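Local coordinates for DUAL specificity protein phosphatase 14 (PDB 2WGP) that dephosphorylates tyrosine, serine and threonine residues of proteins, inactivating the MAP kinases ERK, JNK and p38 and damping T-cell receptor signalling through TAB1, at residues 30-35 / 122-127. Residues are numbered along the deposited sequence; the frame is centred on the assembly and turned at random.
Sequences TSSLFL and IAYLMK
Strand 33-36 and helix 116-129 of the dual-specificity phosphatase fold, in which helices pack against a central mixed β-sheet, meet here through carbon contacts, without a hydrogen bond between 30-35 and 122-127. A type I β turn from T30 to L33 leads into the strand, and the helix faces it. The CB of Y124 points toward the turn and strand, and CG lies anti to the backbone N (chi1 166°), so the ring extends across the interface. CD2 is the first ring atom to touch, meeting L33 CD2, which comes in obliquely, at 3.5 Å; the leucine's own CG is anti to its N, and the ends of the two side chains meet. Next along the ring, CE2 lies 3.9 Å from the same L33 CD2 and has T30 CG2 at the ring edge, near its plane. OH lies 4.4 Å from S32 OG and is hydrogen-bonded instead just outside the two segments. I96 of helix 89-101 touches both L33 and Y124. T30 and L125 pass alongside, running opposite ways, T30 CG2 to L125 CD2 at 3.8 Å. The threonine's other branch serves the turn: OG1 accepts from S32 N at 3.2 Å, closing an ST turn.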
loop_
_atom_site.group_PDB
_atom_site.type_symbol
_atom_site.label_atom_id
_atom_site.label_comp_id
_atom_site.label_asym_id
_atom_site.label_seq_id
_atom_site.Cartn_x
_atom_site.Cartn_y
_atom_site.Cartn_z
ATOM N N THR A 30 3.358 -3.951 39.191
ATOM C CA THR A 30 2.630 -3.510 40.383
ATOM C C THR A 30 2.598 -4.680 41.350
ATOM O O THR A 30 3.047 -5.758 40.997
ATOM C CB THR A 30 1.181 -3.072 40.056
ATOM O OG1 THR A 30 0.379 -4.233 39.857
ATOM C CG2 THR A 30 1.128 -2.202 38.811
ATOM N N SER A 31 2.020 -4.493 42.537
ATOM C CA SER A 31 1.858 -5.586 43.510
ATOM C C SER A 31 1.151 -6.837 42.945
ATOM O O SER A 31 1.424 -7.961 43.376
ATOM C CB SER A 31 1.159 -5.081 44.794
ATOM O OG SER A 31 -0.221 -4.757 44.596
ATOM N N SER A 32 0.285 -6.655 41.952
ATOM C CA SER A 32 -0.513 -7.748 41.424
ATOM C C SER A 32 -0.312 -7.999 39.926
ATOM O O SER A 32 -1.132 -8.680 39.303
ATOM C CB SER A 32 -1.979 -7.427 41.684
ATOM O OG SER A 32 -2.380 -6.378 40.828
ATOM N N LEU A 33 0.765 -7.452 39.355
ATOM C CA LEU A 33 0.994 -7.562 37.906
ATOM C C LEU A 33 2.457 -7.771 37.614
ATOM O O LEU A 33 3.320 -6.972 38.034
ATOM C CB LEU A 33 0.468 -6.330 37.132
ATOM C CG LEU A 33 0.698 -6.272 35.611
ATOM C CD1 LEU A 33 -0.076 -7.369 34.895
ATOM C CD2 LEU A 33 0.343 -4.906 35.020
ATOM N N PHE A 34 2.717 -8.843 36.861
ATOM C CA PHE A 34 4.043 -9.144 36.385
ATOM C C PHE A 34 4.004 -9.292 34.868
ATOM O O PHE A 34 2.984 -9.704 34.286
ATOM C CB PHE A 34 4.557 -10.434 37.011
ATOM C CG PHE A 34 4.647 -10.377 38.512
ATOM C CD1 PHE A 34 5.884 -10.160 39.140
ATOM C CD2 PHE A 34 3.510 -10.543 39.302
ATOM C CE1 PHE A 34 5.973 -10.110 40.535
ATOM C CE2 PHE A 34 3.600 -10.471 40.692
ATOM C CZ PHE A 34 4.834 -10.251 41.297
ATOM N N LEU A 35 5.134 -8.985 34.240
ATOM C CA LEU A 35 5.318 -9.117 32.800
ATOM C C LEU A 35 6.479 -10.082 32.546
ATOM O O LEU A 35 7.506 -10.042 33.250
ATOM C CB LEU A 35 5.659 -7.742 32.231
ATOM C CG LEU A 35 6.084 -7.508 30.793
ATOM C CD1 LEU A 35 6.251 -6.033 30.531
ATOM C CD2 LEU A 35 7.358 -8.268 30.428
ATOM N N ILE A 122 0.947 -1.618 29.701
ATOM C CA ILE A 122 0.851 -0.159 29.566
ATOM C C ILE A 122 -0.618 0.289 29.525
ATOM O O ILE A 122 -1.002 1.284 30.173
ATOM C CB ILE A 122 1.630 0.369 28.313
ATOM C CG1 ILE A 122 3.144 0.238 28.526
ATOM C CG2 ILE A 122 1.283 1.821 28.032
ATOM C CD1 ILE A 122 4.004 0.331 27.209
ATOM N N ALA A 123 -1.447 -0.469 28.800
ATOM C CA ALA A 123 -2.866 -0.133 28.696
ATOM C C ALA A 123 -3.538 -0.237 30.084
ATOM O O ALA A 123 -4.315 0.644 30.471
ATOM C CB ALA A 123 -3.560 -1.042 27.668
ATOM N N TYR A 124 -3.214 -1.295 30.827
ATOM C CA TYR A 124 -3.716 -1.498 32.197
ATOM C C TYR A 124 -3.342 -0.347 33.148
ATOM O O TYR A 124 -4.192 0.173 33.879
ATOM C CB TYR A 124 -3.209 -2.841 32.776
ATOM C CG TYR A 124 -3.413 -2.953 34.261
ATOM C CD1 TYR A 124 -4.679 -3.253 34.794
ATOM C CD2 TYR A 124 -2.358 -2.701 35.151
ATOM C CE1 TYR A 124 -4.884 -3.328 36.154
ATOM C CE2 TYR A 124 -2.559 -2.745 36.529
ATOM C CZ TYR A 124 -3.815 -3.066 37.025
ATOM O OH TYR A 124 -4.006 -3.144 38.376
ATOM N N LEU A 125 -2.078 0.048 33.127
ATOM C CA LEU A 125 -1.595 1.169 33.945
ATOM C C LEU A 125 -2.343 2.481 33.660
ATOM O O LEU A 125 -2.692 3.206 34.587
ATOM C CB LEU A 125 -0.092 1.371 33.749
ATOM C CG LEU A 125 0.869 0.315 34.322
ATOM C CD1 LEU A 125 2.325 0.709 33.970
ATOM C CD2 LEU A 125 0.699 0.139 35.844
ATOM N N MET A 126 -2.612 2.774 32.392
ATOM C CA MET A 126 -3.396 3.941 32.044
ATOM C C MET A 126 -4.825 3.863 32.579
ATOM O O MET A 126 -5.326 4.839 33.166
ATOM C CB MET A 126 -3.444 4.157 30.537
ATOM C CG MET A 126 -2.122 4.653 29.923
ATOM S SD MET A 126 -2.336 5.286 28.276
ATOM C CE MET A 126 -2.581 3.753 27.338
ATOM N N LYS A 127 -5.468 2.710 32.391
ATOM C CA LYS A 127 -6.864 2.558 32.768
ATOM C C LYS A 127 -7.078 2.511 34.274
ATOM O O LYS A 127 -8.013 3.133 34.776
ATOM C CB LYS A 127 -7.492 1.324 32.125
ATOM C CG LYS A 127 -9.029 1.247 32.359
ATOM C CD LYS A 127 -9.665 0.045 31.706
ATOM C CE LYS A 127 -11.180 0.057 31.964
ATOM N NZ LYS A 127 -11.881 -0.886 31.076
#